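Lin1840 protein (Listeria innocua serovar 6a, PDB 4ZO7) probably hydrolyses terminal, non-reducing beta-D-glucosyl residues of its substrates, releasing beta-D-glucose, as a family 3 glycoside hydrolase. Local coordinates at residues H131-S136 / Q185-V190; A57-G62 / V87-V92; K191-Y196 / K232-A237; F135-D140 / A167-Y172. The protein carries 2 engineered substitutions. All coordinates share one frame; numbering follows the deposited sequence.

Contact 1. Residues H131-S136 / Q185-V190. With GLC (alpha-D-glucopyranose), chain I.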
# COMPACT_ATOMS: atom_id res chain seq x y z
N HIS A 131 3.30 -5.54 39.16
CA HIS A 131 3.96 -5.37 37.85
C HIS A 131 4.96 -4.24 37.85
O HIS A 131 4.70 -3.20 38.38
CB HIS A 131 2.91 -5.11 36.77
CG HIS A 131 1.82 -6.15 36.70
ND1 HIS A 131 2.06 -7.45 36.29
CD2 HIS A 131 0.51 -6.09 37.03
CE1 HIS A 131 0.94 -8.14 36.36
NE2 HIS A 131 -0.01 -7.34 36.81
N HIS A 132 6.11 -4.45 37.22
CA HIS A 132 7.22 -3.51 37.25
C HIS A 132 7.37 -2.72 35.94
O HIS A 132 7.90 -1.61 35.97
CB HIS A 132 8.54 -4.24 37.47
CG HIS A 132 8.57 -5.09 38.70
ND1 HIS A 132 9.28 -6.28 38.75
CD2 HIS A 132 7.97 -4.96 39.89
CE1 HIS A 132 9.15 -6.82 39.95
NE2 HIS A 132 8.36 -6.04 40.67
N VAL A 133 6.96 -3.36 34.82
CA VAL A 133 7.11 -2.86 33.45
C VAL A 133 5.80 -3.06 32.74
O VAL A 133 5.15 -4.13 32.88
CB VAL A 133 8.14 -3.65 32.61
CG1 VAL A 133 8.31 -3.02 31.22
CG2 VAL A 133 9.48 -3.72 33.30
N THR A 134 5.39 -2.06 31.98
CA THR A 134 4.27 -2.21 31.04
C THR A 134 4.68 -2.11 29.59
O THR A 134 5.54 -1.29 29.25
CB THR A 134 3.17 -1.18 31.25
OG1 THR A 134 2.16 -1.45 30.30
CG2 THR A 134 3.67 0.25 31.09
N PHE A 135 4.03 -2.89 28.72
CA PHE A 135 4.39 -2.90 27.32
C PHE A 135 3.57 -1.81 26.64
O PHE A 135 2.68 -2.09 25.82
CB PHE A 135 4.20 -4.28 26.66
CG PHE A 135 5.04 -5.40 27.25
CD1 PHE A 135 6.43 -5.28 27.35
CD2 PHE A 135 4.45 -6.52 27.71
CE1 PHE A 135 7.20 -6.32 27.88
CE2 PHE A 135 5.18 -7.59 28.18
CZ PHE A 135 6.59 -7.48 28.27
N SER A 136 3.88 -0.58 26.99
CA SER A 136 3.22 0.63 26.47
C SER A 136 4.17 1.84 26.65
O SER A 136 4.98 1.83 27.57
CB SER A 136 1.92 0.83 27.25
OG SER A 136 1.20 2.04 26.96
N GLN A 185 4.88 4.24 40.50
CA GLN A 185 5.30 4.37 39.07
C GLN A 185 5.97 3.09 38.64
O GLN A 185 6.43 2.37 39.47
CB GLN A 185 6.34 5.47 38.90
CG GLN A 185 5.97 6.78 39.57
CD GLN A 185 4.82 7.49 38.92
OE1 GLN A 185 4.35 8.50 39.43
NE2 GLN A 185 4.33 6.98 37.79
N MET A 186 6.02 2.83 37.32
CA MET A 186 6.62 1.62 36.76
C MET A 186 7.34 1.96 35.46
O MET A 186 7.16 3.04 34.87
CB MET A 186 5.50 0.63 36.46
CG MET A 186 4.60 1.04 35.29
SD MET A 186 3.08 0.07 35.13
CE MET A 186 3.63 -1.62 35.22
N ALA A 187 8.12 1.02 34.95
CA ALA A 187 8.86 1.28 33.71
C ALA A 187 7.94 1.14 32.48
O ALA A 187 7.03 0.30 32.45
CB ALA A 187 10.07 0.37 33.64
N ALA A 188 8.16 1.99 31.47
CA ALA A 188 7.52 1.86 30.17
C ALA A 188 8.45 1.21 29.20
O ALA A 188 9.72 1.39 29.29
CB ALA A 188 7.13 3.23 29.60
N CYS A 189 7.84 0.51 28.25
CA CYS A 189 8.49 -0.18 27.17
C CYS A 189 7.83 0.28 25.89
O CYS A 189 6.69 -0.12 25.59
CB CYS A 189 8.31 -1.69 27.26
SG CYS A 189 9.08 -2.65 25.90
N VAL A 190 8.54 1.12 25.15
CA VAL A 190 8.12 1.55 23.76
C VAL A 190 7.99 0.33 22.83
O VAL A 190 8.83 -0.56 22.82
CB VAL A 190 9.13 2.62 23.19
CG1 VAL A 190 8.90 2.99 21.72
CG2 VAL A 190 9.05 3.89 23.98
C1 GLC I . 3.53 -9.48 21.49
C2 GLC I . 2.81 -8.20 20.97
C3 GLC I . 3.01 -7.03 21.93
C4 GLC I . 2.75 -7.41 23.38
C5 GLC I . 3.56 -8.65 23.73
C6 GLC I . 3.32 -9.09 25.19
O1 GLC I . 4.95 -9.45 21.39
O2 GLC I . 3.27 -7.75 19.72
O3 GLC I . 2.25 -5.91 21.55
O4 GLC I . 3.17 -6.36 24.18
O5 GLC I . 3.21 -9.71 22.86
O6 GLC I . 2.00 -9.51 25.30
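Met186 reaches across to strand 133-134 with the end of its chain: CE lies 3.6 Å from the carbonyl carbon of Val133, and SD rests near CB and CG2 of Thr134, whose side chain it crosses at about a right angle. The bend at chi3 (-48°) turns the methyl back over the neighbouring backbone. Next to this packing the main chains pair. Ala187 N donates to His132 O (2.8 Å), and Thr134 N returns a bond to Ala187 O (2.9 Å). Farther along, Phe135 is the centre of an inverse gamma turn, and Cys189 N divides its hydrogen between Ser136 O (3.2 Å), which it meets from above the carbonyl plane, and, weakly, Thr134 O. These are adjacent parallel strands of the TIM barrel of a GH3 enzyme. Val133 and Ala187 point to its interior, where Val133 also meets Met89 and Leu233, whereas Thr134 and Ala188 face the surrounding helices. Cys189 SG, anti to its own N (chi1 179°), comes to the edge of the Phe135 ring, 4.0 Å from CD1. Phe135 CB in turn lies 3.4 Å from O4 of the bound glucose, which lies oblique to the ring. Farther out, Thr134 OG1 is hydrogen-bonded to Val92 O and His131 NE2 to Tyr96 OH, while helix 112-128 packs on Met186 through Ala123, Ala126 and Thr127.

Contact 2. Residues A57-G62 / V87-V92; sequences AGSVLG and VFMADV. With GLC (alpha-D-glucopyranose), chain I.
Val60 and Phe88 meet because their first torsions send them the same way: CG2 of Val60 sits beside its backbone N, with CG1 anti to it (chi1 -173°), and the Phe88 ring likewise leaves beside its own N (chi1 -76°). The two strands, 59-61 and 87-90, are joined through helix 66-79 in a beta-alpha-beta unit of the TIM barrel and run parallel with a 24° twist. Val60 CG2 lies over one face of the Phe88 ring toward its rim, 3.5 Å from CE2, a CH-pi contact; Met69 and Ile72 of the connecting helix also pack on Phe88. On the barrel's inner face Ser59, Val87, Leu61 and Met89 gather instead. Between the strands, Val87 O is gripped twice, by Val60 N at 2.9 Å and by Ser59 OG at 2.7 Å, the two donors approaching from opposite faces of the carbonyl plane. Ser59 OG has a further hydrogen-bond partner in Gln24 NE2, and the extended side chain of Met89 brings CE to 3.6 Å from this oxygen. Met89 N donates to Val60 O, and Gly62 N closes the pairing with a bond to Met89 O (2.8 Å). Past the strand end Asp91 faces the glucose with both carboxylate oxygens. Its OD2 is modelled improbably close to the sugar O6, while OD1 accepts a hydrogen bond from O4 at 2.7 Å.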
# COMPACT_ATOMS: atom_id res chain seq x y z
N ALA A 57 15.96 -17.95 35.03
CA ALA A 57 15.33 -17.03 34.09
C ALA A 57 15.32 -15.60 34.58
O ALA A 57 15.24 -15.31 35.77
CB ALA A 57 13.91 -17.47 33.76
N GLY A 58 15.38 -14.68 33.60
CA GLY A 58 15.46 -13.28 33.84
C GLY A 58 14.16 -12.64 34.21
O GLY A 58 14.14 -11.73 35.01
N SER A 59 13.05 -13.11 33.63
CA SER A 59 11.85 -12.31 33.71
C SER A 59 10.55 -13.08 33.62
O SER A 59 10.45 -14.07 32.88
CB SER A 59 11.92 -11.24 32.61
OG SER A 59 10.73 -10.42 32.61
N VAL A 60 9.55 -12.58 34.34
CA VAL A 60 8.15 -13.08 34.23
C VAL A 60 7.28 -12.18 33.39
O VAL A 60 7.33 -10.96 33.51
CB VAL A 60 7.45 -13.23 35.58
CG1 VAL A 60 6.08 -13.93 35.39
CG2 VAL A 60 8.28 -14.07 36.50
N LEU A 61 6.46 -12.80 32.54
CA LEU A 61 5.56 -12.03 31.67
C LEU A 61 4.12 -12.41 31.93
O LEU A 61 3.75 -13.56 31.80
CB LEU A 61 5.89 -12.31 30.19
CG LEU A 61 4.96 -11.70 29.15
CD1 LEU A 61 5.69 -10.92 28.08
CD2 LEU A 61 4.29 -12.82 28.44
N GLY A 62 3.32 -11.39 32.24
CA GLY A 62 1.90 -11.56 32.45
C GLY A 62 1.51 -12.25 33.77
O GLY A 62 0.64 -13.06 33.74
N VAL A 87 12.29 -9.76 37.23
CA VAL A 87 11.51 -8.59 36.82
C VAL A 87 10.20 -9.05 36.12
O VAL A 87 10.22 -9.97 35.27
CB VAL A 87 12.32 -7.62 35.94
CG1 VAL A 87 12.90 -8.30 34.71
CG2 VAL A 87 11.48 -6.41 35.61
N PHE A 88 9.11 -8.44 36.55
CA PHE A 88 7.75 -8.73 36.15
C PHE A 88 7.19 -7.69 35.16
O PHE A 88 7.08 -6.51 35.46
CB PHE A 88 6.87 -8.78 37.39
CG PHE A 88 7.03 -10.04 38.20
CD1 PHE A 88 8.08 -10.19 39.08
CD2 PHE A 88 6.13 -11.07 38.07
CE1 PHE A 88 8.24 -11.35 39.84
CE2 PHE A 88 6.31 -12.26 38.77
CZ PHE A 88 7.36 -12.40 39.68
N MET A 89 6.78 -8.17 34.00
CA MET A 89 6.33 -7.30 32.89
C MET A 89 4.90 -7.66 32.47
O MET A 89 4.46 -8.81 32.60
CB MET A 89 7.29 -7.45 31.72
CG MET A 89 8.74 -7.19 32.13
SD MET A 89 9.64 -6.78 30.64
CE MET A 89 11.25 -7.10 31.31
N ALA A 90 4.15 -6.66 32.03
CA ALA A 90 2.73 -6.90 31.67
C ALA A 90 2.21 -5.91 30.64
O ALA A 90 2.77 -4.82 30.42
CB ALA A 90 1.86 -6.82 32.90
N ASP A 91 1.10 -6.28 30.05
CA ASP A 91 0.47 -5.46 29.04
C ASP A 91 -0.58 -4.57 29.72
O ASP A 91 -1.72 -4.98 29.94
CB ASP A 91 -0.20 -6.40 28.02
CG ASP A 91 0.77 -6.90 26.99
OD1 ASP A 91 1.50 -6.10 26.34
OD2 ASP A 91 0.81 -8.09 26.79
N VAL A 92 -0.17 -3.37 30.11
CA VAL A 92 -1.10 -2.36 30.61
C VAL A 92 -1.14 -1.27 29.52
O VAL A 92 -0.28 -0.41 29.46
CB VAL A 92 -0.71 -1.89 32.03
CG1 VAL A 92 -1.87 -1.17 32.72
CG2 VAL A 92 -0.27 -3.10 32.86
C1 GLC I . 3.53 -9.48 21.49
C2 GLC I . 2.81 -8.20 20.97
C3 GLC I . 3.01 -7.03 21.93
C4 GLC I . 2.75 -7.41 23.38
C5 GLC I . 3.56 -8.65 23.73
C6 GLC I . 3.32 -9.09 25.19
O1 GLC I . 4.95 -9.45 21.39
O2 GLC I . 3.27 -7.75 19.72
O3 GLC I . 2.25 -5.91 21.55
O4 GLC I . 3.17 -6.36 24.18
O5 GLC I . 3.21 -9.71 22.86
O6 GLC I . 2.00 -9.51 25.30

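Contact 3. Residues K191-Y196 / K232-A237. With GLC (alpha-D-glucopyranose), chain I.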
# COMPACT_ATOMS: atom_id res chain seq x y z
N LYS A 191 6.91 0.26 22.08
CA LYS A 191 6.79 -0.79 21.08
C LYS A 191 6.11 -0.22 19.80
O LYS A 191 5.54 0.86 19.85
CB LYS A 191 6.09 -2.02 21.70
CG LYS A 191 4.60 -1.89 21.88
CD LYS A 191 4.02 -2.87 22.92
CE LYS A 191 2.50 -2.94 22.83
NZ LYS A 191 1.91 -3.86 23.83
N HIS A 192 6.22 -0.86 18.64
CA HIS A 192 7.09 -1.99 18.29
C HIS A 192 8.13 -1.48 17.27
O HIS A 192 7.75 -0.97 16.20
CB HIS A 192 6.27 -3.11 17.60
CG HIS A 192 5.04 -3.55 18.33
ND1 HIS A 192 3.86 -2.85 18.28
CD2 HIS A 192 4.81 -4.60 19.16
CE1 HIS A 192 2.94 -3.48 18.99
NE2 HIS A 192 3.50 -4.55 19.53
N PHE A 193 9.43 -1.61 17.58
CA PHE A 193 10.52 -0.97 16.80
C PHE A 193 10.79 -1.95 15.64
O PHE A 193 11.27 -3.07 15.90
CB PHE A 193 11.78 -0.87 17.65
CG PHE A 193 12.72 0.25 17.26
CD1 PHE A 193 12.33 1.57 17.45
CD2 PHE A 193 13.96 -0.01 16.68
CE1 PHE A 193 13.12 2.62 17.05
CE2 PHE A 193 14.78 1.03 16.31
CZ PHE A 193 14.35 2.35 16.49
N ALA A 194 10.48 -1.60 14.40
CA ALA A 194 9.95 -0.32 13.98
C ALA A 194 8.96 -0.51 12.80
O ALA A 194 9.06 -1.48 12.06
CB ALA A 194 11.10 0.66 13.61
N ALA A 195 7.98 0.38 12.68
CA ALA A 195 7.18 0.58 11.40
C ALA A 195 6.14 -0.54 11.11
O ALA A 195 5.73 -0.77 9.98
CB ALA A 195 8.09 0.77 10.22
N TYR A 196 5.78 -1.24 12.18
CA TYR A 196 4.89 -2.39 12.16
C TYR A 196 3.49 -2.05 11.56
O TYR A 196 2.94 -2.87 10.88
CB TYR A 196 4.85 -2.93 13.64
CG TYR A 196 3.92 -4.07 13.99
CD1 TYR A 196 3.78 -5.18 13.17
CD2 TYR A 196 3.26 -4.09 15.18
CE1 TYR A 196 2.98 -6.24 13.50
CE2 TYR A 196 2.45 -5.16 15.53
CZ TYR A 196 2.35 -6.25 14.68
OH TYR A 196 1.54 -7.27 14.98
N LYS A 232 12.30 3.26 29.54
CA LYS A 232 13.33 2.34 30.05
C LYS A 232 13.62 1.17 29.12
O LYS A 232 14.79 0.80 28.97
CB LYS A 232 12.96 1.86 31.47
CG LYS A 232 13.06 2.95 32.54
CD LYS A 232 14.53 3.13 32.88
CE LYS A 232 14.84 4.37 33.69
NZ LYS A 232 16.27 4.24 34.04
N LEU A 233 12.59 0.59 28.49
CA LEU A 233 12.75 -0.53 27.52
C LEU A 233 12.23 -0.24 26.12
O LEU A 233 11.41 0.66 25.90
CB LEU A 233 12.02 -1.80 27.99
CG LEU A 233 12.41 -2.38 29.34
CD1 LEU A 233 11.78 -1.67 30.55
CD2 LEU A 233 12.07 -3.87 29.31
N VAL A 234 12.71 -1.02 25.17
CA VAL A 234 12.12 -1.03 23.85
C VAL A 234 11.87 -2.48 23.43
O VAL A 234 12.61 -3.36 23.82
CB VAL A 234 13.03 -0.22 22.85
CG1 VAL A 234 12.62 -0.41 21.40
CG2 VAL A 234 13.03 1.25 23.21
N MET A 235 10.78 -2.72 22.70
CA MET A 235 10.43 -4.05 22.19
C MET A 235 10.56 -4.07 20.68
O MET A 235 10.16 -3.09 20.04
CB MET A 235 8.97 -4.41 22.63
CG MET A 235 8.46 -5.78 22.21
SD MET A 235 6.68 -6.04 22.34
CE MET A 235 6.50 -6.04 24.13
N THR A 236 11.05 -5.19 20.10
CA THR A 236 11.17 -5.33 18.67
C THR A 236 9.80 -5.56 18.02
O THR A 236 8.81 -5.89 18.71
CB THR A 236 12.07 -6.55 18.29
OG1 THR A 236 11.42 -7.79 18.65
CG2 THR A 236 13.40 -6.50 19.01
N ALA A 237 9.75 -5.42 16.69
CA ALA A 237 8.57 -5.63 15.91
C ALA A 237 8.59 -6.98 15.19
O ALA A 237 9.65 -7.48 14.81
CB ALA A 237 8.50 -4.53 14.91
C1 GLC I . 3.53 -9.48 21.49
C2 GLC I . 2.81 -8.20 20.97
C3 GLC I . 3.01 -7.03 21.93
C4 GLC I . 2.75 -7.41 23.38
C5 GLC I . 3.56 -8.65 23.73
C6 GLC I . 3.32 -9.09 25.19
O1 GLC I . 4.95 -9.45 21.39
O2 GLC I . 3.27 -7.75 19.72
O3 GLC I . 2.25 -5.91 21.55
O4 GLC I . 3.17 -6.36 24.18
O5 GLC I . 3.21 -9.71 22.86
O6 GLC I . 2.00 -9.51 25.30
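Phe193 and Ala237 make the tightest part of this junction between neighbouring parallel strands, 187-193 and 233-236, of the TIM barrel. Phe193 N donates to Met235 O (3.0 Å), and Ala237 CB presses against Phe193 O at 3.3 Å. Alongside, Ala237 CB also meets CB of His192 and, more distantly, CB of Tyr196. Within this patch the bond from Ala237 N back to Phe193 O is weak; away from it the short strands splay, their directions 63° apart, and Thr236 O is buried without a partner in the model. Cis peptides precede His192, still within the strand, and Ala194, where the strand ends. The other side of the contact faces the sugar pocket. Lys191 has CG in the crowded position between its N and carbonyl carbon (chi1 76°), and from there the chain runs extended to the ligand. That placement sets CG over the centre of one face of the His192 ring, while Tyr196 CE2 lies toward the rim of the opposite face, so the imidazole is held from both sides. Asp140 OD2, hydrogen-bonded to His192 ND1, further fixes the ring's rotation. At its edge His192 NE2 shares a hydrogen bond with glucose O3 (2.7 Å) and donates a weak one to O2. Lys191 NZ donates to O3 and, at 2.8 Å, to O4. Met235, bent at chi3, lays its thioether along the sugar, CE 3.3 Å from O4.

Contact 4. Residues F135-D140 / A167-Y172. With GLC (alpha-D-glucopyranose), chain I.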
# COMPACT_ATOMS: atom_id res chain seq x y z
N PHE A 135 4.03 -2.89 28.72
CA PHE A 135 4.39 -2.90 27.32
C PHE A 135 3.57 -1.81 26.64
O PHE A 135 2.68 -2.09 25.82
CB PHE A 135 4.20 -4.28 26.66
CG PHE A 135 5.04 -5.40 27.25
CD1 PHE A 135 6.43 -5.28 27.35
CD2 PHE A 135 4.45 -6.52 27.71
CE1 PHE A 135 7.20 -6.32 27.88
CE2 PHE A 135 5.18 -7.59 28.18
CZ PHE A 135 6.59 -7.48 28.27
N SER A 136 3.88 -0.58 26.99
CA SER A 136 3.22 0.63 26.47
C SER A 136 4.17 1.84 26.65
O SER A 136 4.98 1.83 27.57
CB SER A 136 1.92 0.83 27.25
OG SER A 136 1.20 2.04 26.96
N PRO A 137 4.10 2.88 25.79
CA PRO A 137 3.18 3.09 24.70
C PRO A 137 3.49 2.32 23.39
O PRO A 137 4.64 1.97 23.07
CB PRO A 137 3.30 4.59 24.43
CG PRO A 137 4.73 4.86 24.69
CD PRO A 137 5.13 3.92 25.81
N MET A 138 2.42 2.09 22.64
CA MET A 138 2.50 1.61 21.28
C MET A 138 2.57 2.82 20.38
O MET A 138 1.63 3.64 20.33
CB MET A 138 1.29 0.78 20.96
CG MET A 138 1.38 0.09 19.60
SD MET A 138 0.66 1.04 18.24
CE MET A 138 0.26 -0.35 17.15
N LEU A 139 3.69 2.93 19.65
CA LEU A 139 4.00 4.15 18.87
C LEU A 139 4.09 3.95 17.34
O LEU A 139 4.61 4.79 16.60
CB LEU A 139 5.24 4.79 19.45
CG LEU A 139 5.02 5.34 20.86
CD1 LEU A 139 6.31 5.99 21.37
CD2 LEU A 139 3.89 6.35 21.01
N ASP A 140 3.49 2.86 16.87
CA ASP A 140 3.40 2.61 15.43
C ASP A 140 2.41 3.58 14.66
O ASP A 140 1.18 3.65 14.88
CB ASP A 140 3.06 1.12 15.19
CG ASP A 140 3.88 0.18 16.04
OD1 ASP A 140 5.10 0.37 16.27
OD2 ASP A 140 3.30 -0.81 16.48
N ALA A 167 3.70 11.96 26.84
CA ALA A 167 2.77 12.04 27.92
C ALA A 167 2.59 10.72 28.65
O ALA A 167 2.58 10.72 29.85
CB ALA A 167 1.41 12.54 27.44
N MET A 168 2.42 9.63 27.90
CA MET A 168 2.28 8.28 28.47
C MET A 168 3.49 7.76 29.26
O MET A 168 3.34 7.25 30.37
CB MET A 168 1.94 7.26 27.40
CG MET A 168 0.48 6.94 27.28
SD MET A 168 0.18 5.53 26.23
CE MET A 168 -1.04 6.26 25.16
N VAL A 169 4.67 7.88 28.67
CA VAL A 169 5.94 7.66 29.39
C VAL A 169 5.98 8.48 30.68
O VAL A 169 6.22 7.96 31.75
CB VAL A 169 7.14 7.94 28.47
CG1 VAL A 169 8.47 7.97 29.24
CG2 VAL A 169 7.20 6.89 27.36
N ASP A 170 5.70 9.76 30.58
CA ASP A 170 5.69 10.65 31.74
C ASP A 170 4.71 10.13 32.83
O ASP A 170 5.04 10.04 34.05
CB ASP A 170 5.31 12.04 31.21
CG ASP A 170 5.30 13.13 32.28
OD1 ASP A 170 5.94 12.98 33.35
OD2 ASP A 170 4.65 14.18 32.02
N GLY A 171 3.48 9.79 32.41
CA GLY A 171 2.51 9.26 33.37
C GLY A 171 2.87 7.91 33.97
O GLY A 171 2.60 7.68 35.17
N TYR A 172 3.44 6.98 33.19
CA TYR A 172 3.83 5.66 33.77
C TYR A 172 5.05 5.78 34.74
O TYR A 172 5.13 5.18 35.83
CB TYR A 172 4.21 4.67 32.65
CG TYR A 172 3.08 4.15 31.75
CD1 TYR A 172 1.95 3.54 32.26
CD2 TYR A 172 3.20 4.23 30.35
CE1 TYR A 172 0.94 3.07 31.44
CE2 TYR A 172 2.17 3.80 29.53
CZ TYR A 172 1.06 3.21 30.05
OH TYR A 172 0.08 2.76 29.18
C1 GLC I . 3.53 -9.48 21.49
C2 GLC I . 2.81 -8.20 20.97
C3 GLC I . 3.01 -7.03 21.93
C4 GLC I . 2.75 -7.41 23.38
C5 GLC I . 3.56 -8.65 23.73
C6 GLC I . 3.32 -9.09 25.19
O1 GLC I . 4.95 -9.45 21.39
O2 GLC I . 3.27 -7.75 19.72
O3 GLC I . 2.25 -5.91 21.55
O4 GLC I . 3.17 -6.36 24.18
O5 GLC I . 3.21 -9.71 22.86
O6 GLC I . 2.00 -9.51 25.30
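Ser136 and Pro137 are joined by a cis peptide, which turns the loop after strand 133-134 against helix 158-173 and leaves the CA atoms of Pro137 and Met168 6.5 Å apart. Three residues on one side of the helix, Met168, Val169 and Tyr172, receive the loop. Ser136 OG, anti to its backbone N (chi1 174°), is hydrogen-bonded to Tyr172 OH at 2.6 Å; it lies near the plane of the ring, at its edge, 3.3 Å from CZ and from CE2. The pyrrolidine of Pro137 fits beside this bond: its CB touches Met168 SD at 3.7 Å, and its CD meets Val169 CG2 at 3.9 Å, the two side chains crossing obliquely. Met168, bent at chi3, brings SD between loop and helix, so that the same sulfur also lies 3.7 Å from Ser136 OG. The arrangement belongs to a beta-alpha unit of the barrel, helix packed outside and strand within. Helix 112-128 adds Val115 against Met168 and Ala119 against Tyr172, and Ala226 of helix 221-228 touches Val169. All the touching residues are buried, and the chemistry is mainly apolar around one hydroxyl pair, which implies that the two hydroxyls help satisfy each other in the interior, with Val92 O probably a second partner of Tyr172 OH, and that their short bond probably helps set how the loop sits on the helix.

Contacts 2, 1 and 3 follow one another around the TIM barrel, while contact 4 fastens the loop after strand 133-134 to an outer helix. Contact 1 joins contact 2 through Ala90 N and Val133 O (2.9 Å) and contact 3 through Met235 N and Val190 O (2.9 Å). Contact 4, its centre 8 Å from that of contact 1, shares Phe135 and Ser136 with it. Contacts 1, 2 and 3 border the glucose directly; contact 4 reaches it only through the shared Phe135. Lys191 NZ of contact 3 is hydrogen-bonded to Phe135 O (2.8 Å) and forms a long, weak ion pair with Asp91 OD1 of contact 2, while Met235 CE packs on Phe135 CD1 (3.3 Å). Arg149 and Trp271 supply further hydrogen bonds to the sugar.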